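Long-range contacts in endo-N-acetyl-beta-D-glucosaminidase (Hypocrea jecorina, PDB 4AC1), which cleaves the chitobiose core of N-linked glycans as a family 18 glycoside hydrolase and is responsible for deglycosylating the fungus's own cellulases: residues L2-V7 / L33-V38; V7-T12 / W255-S260; V38-I43 / M79-G84. All coordinates share one frame; numbering follows the deposited sequence.

All three contacts lie in the beta barrel of the GH18 domain, which is closed by strand 4-9 pairing with both strand 35-42 and strand 251-255. Interactions 1 and 3 share V38 and follow one another along strand 35-42, their centres about 15 Å apart. Interaction 2 shares V7 with interaction 1, their centres about 12 Å apart, and joins the end of strand 4-9 to the loop after strand 251-255. Interaction 3 is nested within the chain loop interaction 2 closes. The two meet, Q10 NE2 bonding S40 OG at 2.7 Å and W255 CZ3 touching M81 CE at 3.7 Å. Together they tie strands 4-9, 35-42 and 77-83 to strand 251-255, near E127, which binds zinc here.

Interaction 1 of 3, residues L2-V7 / L33-V38; sequences LPRLIV and LTHLIV
A chi1 of 60° in T34 swings OG1 between its backbone N and carbonyl carbon, facing L5, while a chi1 of -60° in H35 sets CG beside the backbone N, where the imidazole lies against I6 and R4. L5 N donates to T34 OG1 at 2.9 Å. The same hydroxyl shares a 2.7 Å hydrogen bond with H35 ND1. L5 O takes two amides, T34 N in its carbonyl plane and H35 N tilted away from it. V7 N bonds H35 O, and I37 N reaches V7 O at 2.9 Å, nearly straight (176°). On the face carrying I6 and H35, I6 CG1 packs on H35 CB at 3.8 Å, W185 meets the imidazole edge-to-face, and R4 CD lies 3.9 Å from H35 CE1 before the guanidinium continues to the carbonyl of A214. V7 and L33 cross at about a right angle, V7 CG2 being 3.6 Å from L33 CD1. An alanine at T34 would remove OG1 and would probably leave L5 N and H35 ND1 without this mate, the imidazole freer to turn. The bonds define the parallel pairing of a beta-alpha-beta unit, and the T34 hydroxyl extends it where the strand pairing begins, coupling backbone to imidazole.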
ATOM      1  N   LEU A   2      -5.326  -4.683  14.921  1.00 11.23           N
ATOM      2  CA  LEU A   2      -4.388  -3.574  14.878  1.00  9.99           C
ATOM      3  C   LEU A   2      -3.290  -3.816  15.903  1.00  9.11           C
ATOM      4  O   LEU A   2      -3.550  -4.382  16.980  1.00 10.07           O
ATOM      5  CB  LEU A   2      -5.115  -2.274  15.203  1.00  9.77           C
ATOM      6  CG  LEU A   2      -6.288  -1.892  14.301  1.00 10.17           C
ATOM      7  CD1 LEU A   2      -6.884  -0.594  14.775  1.00 11.29           C
ATOM      8  CD2 LEU A   2      -5.873  -1.783  12.833  1.00  8.62           C
ATOM      9  N   PRO A   3      -2.064  -3.367  15.616  1.00  7.84           N
ATOM     10  CA  PRO A   3      -1.642  -2.604  14.447  1.00  6.91           C
ATOM     11  C   PRO A   3      -1.284  -3.486  13.252  1.00  5.95           C
ATOM     12  O   PRO A   3      -0.753  -4.588  13.410  1.00  5.82           O
ATOM     13  CB  PRO A   3      -0.383  -1.891  14.953  1.00  7.01           C
ATOM     14  CG  PRO A   3       0.209  -2.860  15.911  1.00  8.39           C
ATOM     15  CD  PRO A   3      -0.977  -3.475  16.611  1.00  8.34           C
ATOM     16  N   ARG A   4      -1.564  -2.985  12.057  1.00  4.91           N
ATOM     17  CA  ARG A   4      -1.157  -3.666  10.827  1.00  4.68           C
ATOM     18  C   ARG A   4       0.335  -3.461  10.598  1.00  4.00           C
ATOM     19  O   ARG A   4       0.897  -2.417  10.976  1.00  4.77           O
ATOM     20  CB  ARG A   4      -1.934  -3.124   9.631  1.00  3.94           C
ATOM     21  CG  ARG A   4      -3.447  -3.154   9.828  1.00  4.30           C
ATOM     22  CD  ARG A   4      -4.151  -2.548   8.635  1.00  4.91           C
ATOM     23  NE  ARG A   4      -5.585  -2.328   8.843  1.00  5.65           N
ATOM     24  CZ  ARG A   4      -6.116  -1.217   9.352  1.00  4.83           C
ATOM     25  NH1 ARG A   4      -5.343  -0.231   9.765  1.00  6.92           N
ATOM     26  NH2 ARG A   4      -7.436  -1.086   9.450  1.00  7.33           N
ATOM     27  N   LEU A   5       0.981  -4.468  10.012  1.00  4.32           N
ATOM     28  CA  LEU A   5       2.337  -4.329   9.510  1.00  4.65           C
ATOM     29  C   LEU A   5       2.306  -4.737   8.058  1.00  4.32           C
ATOM     30  O   LEU A   5       2.052  -5.905   7.734  1.00  4.24           O
ATOM     31  CB  LEU A   5       3.340  -5.192  10.286  1.00  5.29           C
ATOM     32  CG  LEU A   5       4.787  -5.154   9.767  1.00  6.86           C
ATOM     33  CD1 LEU A   5       5.359  -3.721   9.746  1.00  8.17           C
ATOM     34  CD2 LEU A   5       5.694  -6.084  10.565  1.00  8.51           C
ATOM     35  N   ILE A   6       2.555  -3.767   7.189  1.00  4.59           N
ATOM     36  CA  ILE A   6       2.320  -3.900   5.763  1.00  4.47           C
ATOM     37  C   ILE A   6       3.627  -3.679   5.033  1.00  4.26           C
ATOM     38  O   ILE A   6       4.337  -2.724   5.324  1.00  4.91           O
ATOM     39  CB  ILE A   6       1.325  -2.820   5.313  1.00  4.26           C
ATOM     40  CG1 ILE A   6      -0.025  -3.008   6.021  1.00  4.27           C
ATOM     41  CG2 ILE A   6       1.163  -2.797   3.784  1.00  4.98           C
ATOM     42  CD1 ILE A   6      -0.682  -1.720   6.440  1.00  5.83           C
ATOM     43  N   VAL A   7       3.961  -4.564   4.107  1.00  3.91           N
ATOM     44  CA  VAL A   7       5.184  -4.437   3.306  1.00  4.41           C
ATOM     45  C   VAL A   7       4.819  -4.425   1.824  1.00  4.04           C
ATOM     46  O   VAL A   7       4.124  -5.340   1.333  1.00  4.96           O
ATOM     47  CB  VAL A   7       6.159  -5.598   3.576  1.00  4.68           C
ATOM     48  CG1 VAL A   7       7.297  -5.622   2.530  1.00  5.98           C
ATOM     49  CG2 VAL A   7       6.706  -5.511   4.993  1.00  5.72           C
ATOM     50  N   LEU A  33       3.826  -9.897  10.303  1.00  5.59           N
ATOM     51  CA  LEU A  33       3.376  -9.300   9.058  1.00  5.15           C
ATOM     52  C   LEU A  33       1.888  -9.545   8.884  1.00  5.28           C
ATOM     53  O   LEU A  33       1.452 -10.684   9.001  1.00  5.89           O
ATOM     54  CB  LEU A  33       4.114  -9.926   7.880  1.00  5.37           C
ATOM     55  CG  LEU A  33       3.820  -9.308   6.514  1.00  5.43           C
ATOM     56  CD1 LEU A  33       4.449  -7.930   6.419  1.00  6.50           C
ATOM     57  CD2 LEU A  33       4.340 -10.194   5.411  1.00  6.38           C
ATOM     58  N   THR A  34       1.098  -8.500   8.649  1.00  4.78           N
ATOM     59  CA  THR A  34      -0.331  -8.701   8.414  1.00  4.93           C
ATOM     60  C   THR A  34      -0.709  -8.636   6.935  1.00  4.64           C
ATOM     61  O   THR A  34      -1.655  -9.292   6.527  1.00  4.42           O
ATOM     62  CB  THR A  34      -1.186  -7.730   9.231  1.00  4.86           C
ATOM     63  OG1 THR A  34      -0.847  -6.391   8.870  1.00  4.62           O
ATOM     64  CG2 THR A  34      -0.945  -7.924  10.722  1.00  5.69           C
ATOM     65  N   HIS A  35       0.024  -7.849   6.140  1.00  4.33           N
ATOM     66  CA  HIS A  35      -0.317  -7.629   4.738  1.00  4.97           C
ATOM     67  C   HIS A  35       0.925  -7.552   3.880  1.00  4.64           C
ATOM     68  O   HIS A  35       1.881  -6.864   4.253  1.00  4.45           O
ATOM     69  CB  HIS A  35      -1.099  -6.314   4.587  1.00  4.94           C
ATOM     70  CG  HIS A  35      -2.376  -6.299   5.353  1.00  4.58           C
ATOM     71  ND1 HIS A  35      -2.426  -6.021   6.703  1.00  4.22           N
ATOM     72  CD2 HIS A  35      -3.639  -6.604   4.977  1.00  4.69           C
ATOM     73  CE1 HIS A  35      -3.675  -6.137   7.121  1.00  5.67           C
ATOM     74  NE2 HIS A  35      -4.425  -6.497   6.094  1.00  4.23           N
ATOM     75  N   LEU A  36       0.888  -8.196   2.715  1.00  4.79           N
ATOM     76  CA  LEU A  36       1.949  -8.111   1.724  1.00  5.57           C
ATOM     77  C   LEU A  36       1.289  -7.542   0.471  1.00  5.16           C
ATOM     78  O   LEU A  36       0.309  -8.137  -0.025  1.00  5.67           O
ATOM     79  CB  LEU A  36       2.553  -9.498   1.455  1.00  5.83           C
ATOM     80  CG  LEU A  36       3.813  -9.647   0.578  1.00  7.25           C
ATOM     81  CD1 LEU A  36       3.557  -9.400  -0.909  1.00  8.89           C
ATOM     82  CD2 LEU A  36       5.006  -8.812   1.081  1.00  8.43           C
ATOM     83  N   ILE A  37       1.795  -6.411  -0.030  1.00  4.51           N
ATOM     84  CA  ILE A  37       1.206  -5.741  -1.189  1.00  4.53           C
ATOM     85  C   ILE A  37       2.114  -5.921  -2.412  1.00  4.34           C
ATOM     86  O   ILE A  37       3.194  -5.322  -2.498  1.00  5.21           O
ATOM     87  CB  ILE A  37       0.898  -4.236  -0.914  1.00  4.36           C
ATOM     88  CG1 ILE A  37       0.011  -4.091   0.334  1.00  4.66           C
ATOM     89  CG2 ILE A  37       0.215  -3.610  -2.139  1.00  5.23           C
ATOM     90  CD1 ILE A  37      -0.388  -2.662   0.679  1.00  6.34           C
ATOM     91  N   VAL A  38       1.672  -6.784  -3.330  1.00  4.67           N
ATOM     92  CA  VAL A  38       2.373  -7.045  -4.592  1.00  5.25           C
ATOM     93  C   VAL A  38       2.098  -5.867  -5.524  1.00  4.42           C
ATOM     94  O   VAL A  38       0.946  -5.480  -5.723  1.00  4.71           O
ATOM     95  CB  VAL A  38       1.900  -8.368  -5.230  1.00  5.89           C
ATOM     96  CG1 VAL A  38       2.545  -8.591  -6.609  1.00  6.58           C
ATOM     97  CG2 VAL A  38       2.225  -9.532  -4.292  1.00  6.57           C
TER

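Interaction 2 of 3, residues V7-T12 / W255-S260; sequences VYFQTT and WEYFNS
W255 brings its six-membered ring against Y8, CE3 lying 3.5 Å from Y8 CG with the ring planes 52° apart, so the pair is oblique. At its in-plane edge, CH2 approaches Q10 NE2 at 3.4 Å, though that amide is hydrogen-bonded to S40. A cis peptide then leads to E256, whose carboxylate reaches the loop that follows strand 4-9. OE1 accepts Q10 N from 34° out of the carboxylate plane and T11 N through its syn lone pair, the latter at 2.9 Å and almost straight (175°). A water that also joins T11 O to F258 N gives OE1 a third donor. OE2 receives the T11 hydroxyl, T11 OG1 to E256 OE2 being 2.6 Å. Next, Y257 N meets Y8 O nearly along the C=O axis. Y257 CB packs on V7 CG1 at 3.5 Å, and Y257 CD2 lies at the edge of the F9 ring, in its plane. F258 offers a ring face to T11 CG2, a CH-pi contact 3.6 Å from the centroid. Four donors thus grip a buried carboxylate, which is consistent with an ionised E256 holding to Q10 and T11 the loop after W255, whose side chain lies about 5 Å from a bound zinc ion.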
ATOM      1  N   VAL A   7       3.961  -4.564   4.107  1.00  3.91           N
ATOM      2  CA  VAL A   7       5.184  -4.437   3.306  1.00  4.41           C
ATOM      3  C   VAL A   7       4.819  -4.425   1.824  1.00  4.04           C
ATOM      4  O   VAL A   7       4.124  -5.340   1.333  1.00  4.96           O
ATOM      5  CB  VAL A   7       6.159  -5.598   3.576  1.00  4.68           C
ATOM      6  CG1 VAL A   7       7.297  -5.622   2.530  1.00  5.98           C
ATOM      7  CG2 VAL A   7       6.706  -5.511   4.993  1.00  5.72           C
ATOM      8  N   TYR A   8       5.254  -3.377   1.126  1.00  4.12           N
ATOM      9  CA  TYR A   8       5.164  -3.315  -0.326  1.00  4.74           C
ATOM     10  C   TYR A   8       6.308  -4.092  -0.962  1.00  4.55           C
ATOM     11  O   TYR A   8       7.473  -3.962  -0.548  1.00  4.60           O
ATOM     12  CB  TYR A   8       5.226  -1.872  -0.804  1.00  4.61           C
ATOM     13  CG  TYR A   8       3.967  -1.044  -0.598  1.00  4.08           C
ATOM     14  CD1 TYR A   8       3.744  -0.321   0.576  1.00  4.87           C
ATOM     15  CD2 TYR A   8       2.998  -0.974  -1.600  1.00  4.15           C
ATOM     16  CE1 TYR A   8       2.581   0.434   0.746  1.00  5.53           C
ATOM     17  CE2 TYR A   8       1.842  -0.212  -1.445  1.00  4.27           C
ATOM     18  CZ  TYR A   8       1.645   0.487  -0.269  1.00  5.21           C
ATOM     19  OH  TYR A   8       0.512   1.255  -0.098  1.00  5.09           O
ATOM     20  N   PHE A   9       5.961  -4.892  -1.972  1.00  4.70           N
ATOM     21  CA  PHE A   9       6.883  -5.806  -2.641  1.00  5.27           C
ATOM     22  C   PHE A   9       6.829  -5.479  -4.136  1.00  5.60           C
ATOM     23  O   PHE A   9       5.984  -6.019  -4.867  1.00  5.42           O
ATOM     24  CB  PHE A   9       6.423  -7.245  -2.350  1.00  5.67           C
ATOM     25  CG  PHE A   9       7.372  -8.324  -2.824  1.00  6.00           C
ATOM     26  CD1 PHE A   9       8.489  -8.681  -2.073  1.00  7.76           C
ATOM     27  CD2 PHE A   9       7.113  -9.015  -4.002  1.00  7.72           C
ATOM     28  CE1 PHE A   9       9.353  -9.693  -2.519  1.00  9.04           C
ATOM     29  CE2 PHE A   9       7.961 -10.021  -4.452  1.00  6.75           C
ATOM     30  CZ  PHE A   9       9.083 -10.362  -3.708  1.00  6.41           C
ATOM     31  N   GLN A  10       7.669  -4.529  -4.567  1.00  6.17           N
ATOM     32  CA  GLN A  10       7.714  -4.081  -5.971  1.00  7.01           C
ATOM     33  C   GLN A  10       8.863  -4.722  -6.740  1.00  7.59           C
ATOM     34  O   GLN A  10       8.678  -5.222  -7.854  1.00  8.49           O
ATOM     35  CB  GLN A  10       7.800  -2.560  -6.106  1.00  6.92           C
ATOM     36  CG  GLN A  10       7.540  -2.127  -7.545  1.00  8.61           C
ATOM     37  CD  GLN A  10       7.778  -0.663  -7.789  1.00  9.52           C
ATOM     38  OE1 GLN A  10       8.919  -0.199  -7.815  1.00  9.30           O
ATOM     39  NE2 GLN A  10       6.709   0.073  -7.993  1.00  7.96           N
ATOM     40  N   THR A  11      10.050  -4.685  -6.138  1.00  7.44           N
ATOM     41  CA  THR A  11      11.243  -5.310  -6.704  1.00  8.13           C
ATOM     42  C   THR A  11      11.160  -6.792  -6.384  1.00  8.23           C
ATOM     43  O   THR A  11      11.244  -7.196  -5.213  1.00  8.64           O
ATOM     44  CB  THR A  11      12.519  -4.690  -6.130  1.00  8.24           C
ATOM     45  OG1 THR A  11      12.517  -3.291  -6.413  1.00  9.12           O
ATOM     46  CG2 THR A  11      13.774  -5.309  -6.758  1.00  8.58           C
ATOM     47  N   THR A  12      10.994  -7.592  -7.438  1.00  8.54           N
ATOM     48  CA  THR A  12      10.638  -9.004  -7.321  1.00  9.23           C
ATOM     49  C   THR A  12      11.792  -9.938  -7.674  1.00  9.34           C
ATOM     50  O   THR A  12      11.747 -11.131  -7.372  1.00  9.23           O
ATOM     51  CB  THR A  12       9.437  -9.350  -8.242  1.00  9.68           C
ATOM     52  OG1 THR A  12       9.786  -9.032  -9.599  1.00  9.93           O
ATOM     53  CG2 THR A  12       8.179  -8.566  -7.837  1.00 10.54           C
ATOM     54  N   TRP A 255       7.898   1.002   2.343  1.00  4.73           N
ATOM     55  CA  TRP A 255       8.284   1.047   0.926  1.00  4.93           C
ATOM     56  C   TRP A 255       9.819   0.956   0.835  1.00  4.85           C
ATOM     57  O   TRP A 255      10.496   1.902   1.242  1.00  4.58           O
ATOM     58  CB  TRP A 255       7.804   2.347   0.249  1.00  5.33           C
ATOM     59  CG  TRP A 255       8.146   2.292  -1.191  1.00  5.97           C
ATOM     60  CD1 TRP A 255       9.330   2.647  -1.772  1.00  6.63           C
ATOM     61  CD2 TRP A 255       7.329   1.751  -2.239  1.00  6.20           C
ATOM     62  NE1 TRP A 255       9.294   2.387  -3.118  1.00  8.07           N
ATOM     63  CE2 TRP A 255       8.078   1.826  -3.432  1.00  7.43           C
ATOM     64  CE3 TRP A 255       6.034   1.208  -2.282  1.00  6.89           C
ATOM     65  CZ2 TRP A 255       7.570   1.393  -4.667  1.00  8.77           C
ATOM     66  CZ3 TRP A 255       5.527   0.770  -3.506  1.00  7.81           C
ATOM     67  CH2 TRP A 255       6.294   0.875  -4.684  1.00  8.40           C
ATOM     68  N   GLU A 256      10.398  -0.139   0.336  1.00  4.50           N
ATOM     69  CA  GLU A 256       9.728  -1.397  -0.022  1.00  4.68           C
ATOM     70  C   GLU A 256      10.647  -2.537   0.441  1.00  5.22           C
ATOM     71  O   GLU A 256      11.715  -2.305   1.029  1.00  5.13           O
ATOM     72  CB  GLU A 256       9.478  -1.482  -1.534  1.00  5.62           C
ATOM     73  CG  GLU A 256      10.746  -1.285  -2.358  1.00  6.27           C
ATOM     74  CD  GLU A 256      10.800  -2.134  -3.621  1.00  7.92           C
ATOM     75  OE1 GLU A 256      10.161  -3.215  -3.683  1.00  6.61           O
ATOM     76  OE2 GLU A 256      11.501  -1.714  -4.566  1.00  8.85           O
ATOM     77  N   TYR A 257      10.261  -3.779   0.182  1.00  5.40           N
ATOM     78  CA  TYR A 257      10.889  -4.899   0.878  1.00  5.60           C
ATOM     79  C   TYR A 257      12.391  -5.109   0.663  1.00  5.63           C
ATOM     80  O   TYR A 257      13.167  -5.119   1.629  1.00  5.32           O
ATOM     81  CB  TYR A 257      10.166  -6.207   0.561  1.00  5.72           C
ATOM     82  CG  TYR A 257      10.814  -7.443   1.160  1.00  6.01           C
ATOM     83  CD1 TYR A 257      10.943  -7.597   2.547  1.00  5.55           C
ATOM     84  CD2 TYR A 257      11.290  -8.463   0.338  1.00  6.12           C
ATOM     85  CE1 TYR A 257      11.519  -8.745   3.090  1.00  5.65           C
ATOM     86  CE2 TYR A 257      11.882  -9.616   0.878  1.00  6.24           C
ATOM     87  CZ  TYR A 257      11.983  -9.749   2.254  1.00  5.69           C
ATOM     88  OH  TYR A 257      12.546 -10.877   2.819  1.00  6.72           O
ATOM     89  N   PHE A 258      12.784  -5.310  -0.594  1.00  6.63           N
ATOM     90  CA  PHE A 258      13.992  -6.093  -0.922  1.00  7.05           C
ATOM     91  C   PHE A 258      15.330  -5.594  -0.382  1.00  6.98           C
ATOM     92  O   PHE A 258      16.263  -6.377  -0.252  1.00  7.04           O
ATOM     93  CB  PHE A 258      14.120  -6.305  -2.437  1.00  7.38           C
ATOM     94  CG  PHE A 258      14.817  -5.183  -3.142  1.00  8.27           C
ATOM     95  CD1 PHE A 258      14.209  -3.934  -3.265  1.00  7.89           C
ATOM     96  CD2 PHE A 258      16.099  -5.371  -3.669  1.00 10.03           C
ATOM     97  CE1 PHE A 258      14.853  -2.899  -3.910  1.00  9.85           C
ATOM     98  CE2 PHE A 258      16.758  -4.338  -4.313  1.00 11.45           C
ATOM     99  CZ  PHE A 258      16.141  -3.106  -4.437  1.00  9.75           C
ATOM    100  N   ASN A 259      15.424  -4.300  -0.094  1.00  6.31           N
ATOM    101  CA  ASN A 259      16.691  -3.693   0.323  1.00  7.28           C
ATOM    102  C   ASN A 259      16.578  -2.997   1.663  1.00  7.27           C
ATOM    103  O   ASN A 259      17.448  -2.210   2.042  1.00  7.19           O
ATOM    104  CB  ASN A 259      17.190  -2.701  -0.747  1.00  7.44           C
ATOM    105  CG  ASN A 259      16.218  -1.543  -0.985  1.00  8.93           C
ATOM    106  OD1 ASN A 259      15.111  -1.530  -0.459  1.00  7.80           O
ATOM    107  ND2 ASN A 259      16.636  -0.569  -1.774  1.00  9.47           N
ATOM    108  N   SER A 260      15.515  -3.304   2.399  1.00  6.37           N
ATOM    109  CA  SER A 260      15.240  -2.627   3.661  1.00  5.88           C
ATOM    110  C   SER A 260      16.420  -2.604   4.613  1.00  6.12           C
ATOM    111  O   SER A 260      17.032  -3.634   4.873  1.00  5.97           O
ATOM    112  CB  SER A 260      14.100  -3.322   4.374  1.00  5.85           C
ATOM    113  OG  SER A 260      12.901  -3.254   3.636  1.00  4.77           O
TER
HETATM  114  O   HOH W   1      10.805  -5.771  -2.713  1.00  7.07           O

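Interaction 3 of 3, residues V38-I43 / M79-G84; sequences VCSFHI and MGMVGG
M81 O is approached by F41 twice: F41 N donates to it in the carbonyl plane at 2.9 Å, and the phenyl ring presents its edge, with F41 CD2 3.3 Å from M81 O and the oxygen near the ring plane. M81 N in turn bonds V38 O, V38 N bonds M79 O, and G83 N reaches F41 O at 3.0 Å, so the pairing is parallel, the two strand axes 38° apart. V38 pairs with G80 but F41 with V82, a shift of one residue that marks a beta bulge at C39 and S40, whose linking peptide is cis. The side chain of M81 packs against the bulge. The bend at chi2 (-94°) places SD and that at chi3 (-85°) places CE beside the other strand, where M81 CE comes 3.3 Å from S40 OG. The same methyl lies 3.7 Å from C39 CB. On the face of V38, F41 and V82, F41 CE2 lies 4.0 Å from G80 CA, where a CB would be too close, and W65 of helix 62-73 touches V38 and F41. Near the strand ends a water in the plane of the H42 ring lies within hydrogen-bonding distance of both H42 ND1 and G83 O, 2.9 Å from the latter. S40 OG keeps its polar bond to Q10. M81 also touches D123 and D125, which form a D-x-D-x-E sequence with E127, as in the catalytic motif of family 18, so its thioether probably sets an apolar group beside the active-site acids.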
ATOM      1  N   VAL A  38       1.672  -6.784  -3.330  1.00  4.67           N
ATOM      2  CA  VAL A  38       2.373  -7.045  -4.592  1.00  5.25           C
ATOM      3  C   VAL A  38       2.098  -5.867  -5.524  1.00  4.42           C
ATOM      4  O   VAL A  38       0.946  -5.480  -5.723  1.00  4.71           O
ATOM      5  CB  VAL A  38       1.900  -8.368  -5.230  1.00  5.89           C
ATOM      6  CG1 VAL A  38       2.545  -8.591  -6.609  1.00  6.58           C
ATOM      7  CG2 VAL A  38       2.225  -9.532  -4.292  1.00  6.57           C
ATOM      8  N   CYS A  39       3.155  -5.306  -6.098  1.00  4.90           N
ATOM      9  CA  CYS A  39       3.037  -4.066  -6.858  1.00  5.15           C
ATOM     10  C   CYS A  39       4.202  -3.923  -7.848  1.00  4.86           C
ATOM     11  O   CYS A  39       5.159  -4.684  -7.758  1.00  5.74           O
ATOM     12  CB  CYS A  39       2.991  -2.865  -5.899  1.00  5.05           C
ATOM     13  SG  CYS A  39       4.446  -2.648  -4.832  1.00  6.00           S
ATOM     14  N   SER A  40       4.146  -2.978  -8.790  1.00  5.26           N
ATOM     15  CA  SER A  40       2.989  -2.133  -9.073  1.00  5.63           C
ATOM     16  C   SER A  40       2.276  -2.615 -10.323  1.00  5.77           C
ATOM     17  O   SER A  40       2.881  -2.765 -11.389  1.00  5.93           O
ATOM     18  CB  SER A  40       3.410  -0.680  -9.274  1.00  5.66           C
ATOM     19  OG  SER A  40       4.013  -0.159  -8.101  1.00  6.95           O
ATOM     20  N   PHE A  41       0.976  -2.856 -10.200  1.00  5.39           N
ATOM     21  CA  PHE A  41       0.136  -3.120 -11.364  1.00  6.10           C
ATOM     22  C   PHE A  41      -0.049  -1.824 -12.159  1.00  6.04           C
ATOM     23  O   PHE A  41      -0.110  -0.728 -11.588  1.00  6.74           O
ATOM     24  CB  PHE A  41      -1.212  -3.722 -10.951  1.00  6.34           C
ATOM     25  CG  PHE A  41      -1.122  -5.156 -10.476  1.00  6.81           C
ATOM     26  CD1 PHE A  41      -1.238  -6.209 -11.377  1.00  6.31           C
ATOM     27  CD2 PHE A  41      -0.919  -5.449  -9.130  1.00  7.31           C
ATOM     28  CE1 PHE A  41      -1.169  -7.538 -10.946  1.00  7.37           C
ATOM     29  CE2 PHE A  41      -0.842  -6.777  -8.691  1.00  8.35           C
ATOM     30  CZ  PHE A  41      -0.967  -7.821  -9.602  1.00  7.65           C
ATOM     31  N   HIS A  42      -0.095  -1.977 -13.480  1.00  6.82           N
ATOM     32  CA  HIS A  42      -0.217  -0.873 -14.431  1.00  7.71           C
ATOM     33  C   HIS A  42      -1.323  -1.171 -15.431  1.00  8.50           C
ATOM     34  O   HIS A  42      -1.330  -2.239 -16.064  1.00  8.54           O
ATOM     35  CB  HIS A  42       1.081  -0.699 -15.218  1.00  8.50           C
ATOM     36  CG  HIS A  42       2.287  -0.500 -14.361  1.00  9.25           C
ATOM     37  ND1 HIS A  42       2.395   0.550 -13.476  1.00 11.65           N
ATOM     38  CD2 HIS A  42       3.445  -1.194 -14.267  1.00 11.11           C
ATOM     39  CE1 HIS A  42       3.560   0.481 -12.857  1.00 11.42           C
ATOM     40  NE2 HIS A  42       4.217  -0.565 -13.320  1.00 12.84           N
ATOM     41  N   ILE A  43      -2.263  -0.239 -15.547  1.00  8.89           N
ATOM     42  CA  ILE A  43      -3.296  -0.285 -16.580  1.00 10.64           C
ATOM     43  C   ILE A  43      -2.757   0.481 -17.786  1.00 11.21           C
ATOM     44  O   ILE A  43      -2.368   1.650 -17.677  1.00 12.05           O
ATOM     45  CB  ILE A  43      -4.632   0.346 -16.094  1.00 11.05           C
ATOM     46  CG1 ILE A  43      -5.073  -0.231 -14.738  1.00 13.64           C
ATOM     47  CG2 ILE A  43      -5.727   0.238 -17.173  1.00 11.90           C
ATOM     48  CD1 ILE A  43      -5.470  -1.674 -14.753  1.00 16.46           C
ATOM     49  N   MET A  79      -2.361  -8.642  -1.043  1.00  4.38           N
ATOM     50  CA  MET A  79      -3.062  -7.630  -1.819  1.00  4.32           C
ATOM     51  C   MET A  79      -2.238  -7.255  -3.039  1.00  4.52           C
ATOM     52  O   MET A  79      -1.051  -7.604  -3.135  1.00  4.61           O
ATOM     53  CB  MET A  79      -3.216  -6.352  -0.994  1.00  4.76           C
ATOM     54  CG  MET A  79      -4.034  -6.514   0.262  1.00  4.67           C
ATOM     55  SD  MET A  79      -4.012  -5.077   1.345  1.00  6.29           S
ATOM     56  CE  MET A  79      -4.803  -3.827   0.300  1.00  8.12           C
ATOM     57  N   GLY A  80      -2.860  -6.529  -3.959  1.00  4.64           N
ATOM     58  CA  GLY A  80      -2.132  -5.848  -5.018  1.00  5.09           C
ATOM     59  C   GLY A  80      -2.177  -4.349  -4.780  1.00  4.94           C
ATOM     60  O   GLY A  80      -2.992  -3.867  -3.970  1.00  4.81           O
ATOM     61  N   MET A  81      -1.302  -3.619  -5.476  1.00  4.39           N
ATOM     62  CA  MET A  81      -1.435  -2.173  -5.618  1.00  4.62           C
ATOM     63  C   MET A  81      -1.358  -1.866  -7.092  1.00  3.96           C
ATOM     64  O   MET A  81      -0.541  -2.451  -7.817  1.00  4.61           O
ATOM     65  CB  MET A  81      -0.357  -1.421  -4.850  1.00  4.34           C
ATOM     66  CG  MET A  81      -0.348   0.078  -5.089  1.00  5.13           C
ATOM     67  SD  MET A  81       0.801   0.606  -6.401  1.00  5.54           S
ATOM     68  CE  MET A  81       2.316   0.738  -5.439  1.00  7.24           C
ATOM     69  N   VAL A  82      -2.241  -0.979  -7.527  1.00  4.60           N
ATOM     70  CA  VAL A  82      -2.227  -0.440  -8.883  1.00  5.41           C
ATOM     71  C   VAL A  82      -1.889   1.055  -8.814  1.00  5.66           C
ATOM     72  O   VAL A  82      -2.343   1.772  -7.903  1.00  5.77           O
ATOM     73  CB  VAL A  82      -3.584  -0.706  -9.615  1.00  5.10           C
ATOM     74  CG1 VAL A  82      -4.756  -0.113  -8.854  1.00  6.75           C
ATOM     75  CG2 VAL A  82      -3.565  -0.211 -11.067  1.00  6.43           C
ATOM     76  N   GLY A  83      -1.081   1.506  -9.771  1.00  6.43           N
ATOM     77  CA  GLY A  83      -0.666   2.903  -9.845  1.00  7.46           C
ATOM     78  C   GLY A  83       0.787   3.101  -9.491  1.00  7.95           C
ATOM     79  O   GLY A  83       1.672   2.516 -10.131  1.00  8.01           O
ATOM     80  N   GLY A  84       1.035   3.898  -8.455  1.00  8.21           N
ATOM     81  CA  GLY A  84       2.386   4.282  -8.074  1.00  8.94           C
ATOM     82  C   GLY A  84       2.973   5.285  -9.049  1.00  9.18           C
ATOM     83  O   GLY A  84       2.251   6.058  -9.685  1.00  9.42           O
TER
HETATM   84  O   HOH W   2       0.703   2.478 -12.889  1.00 19.23           O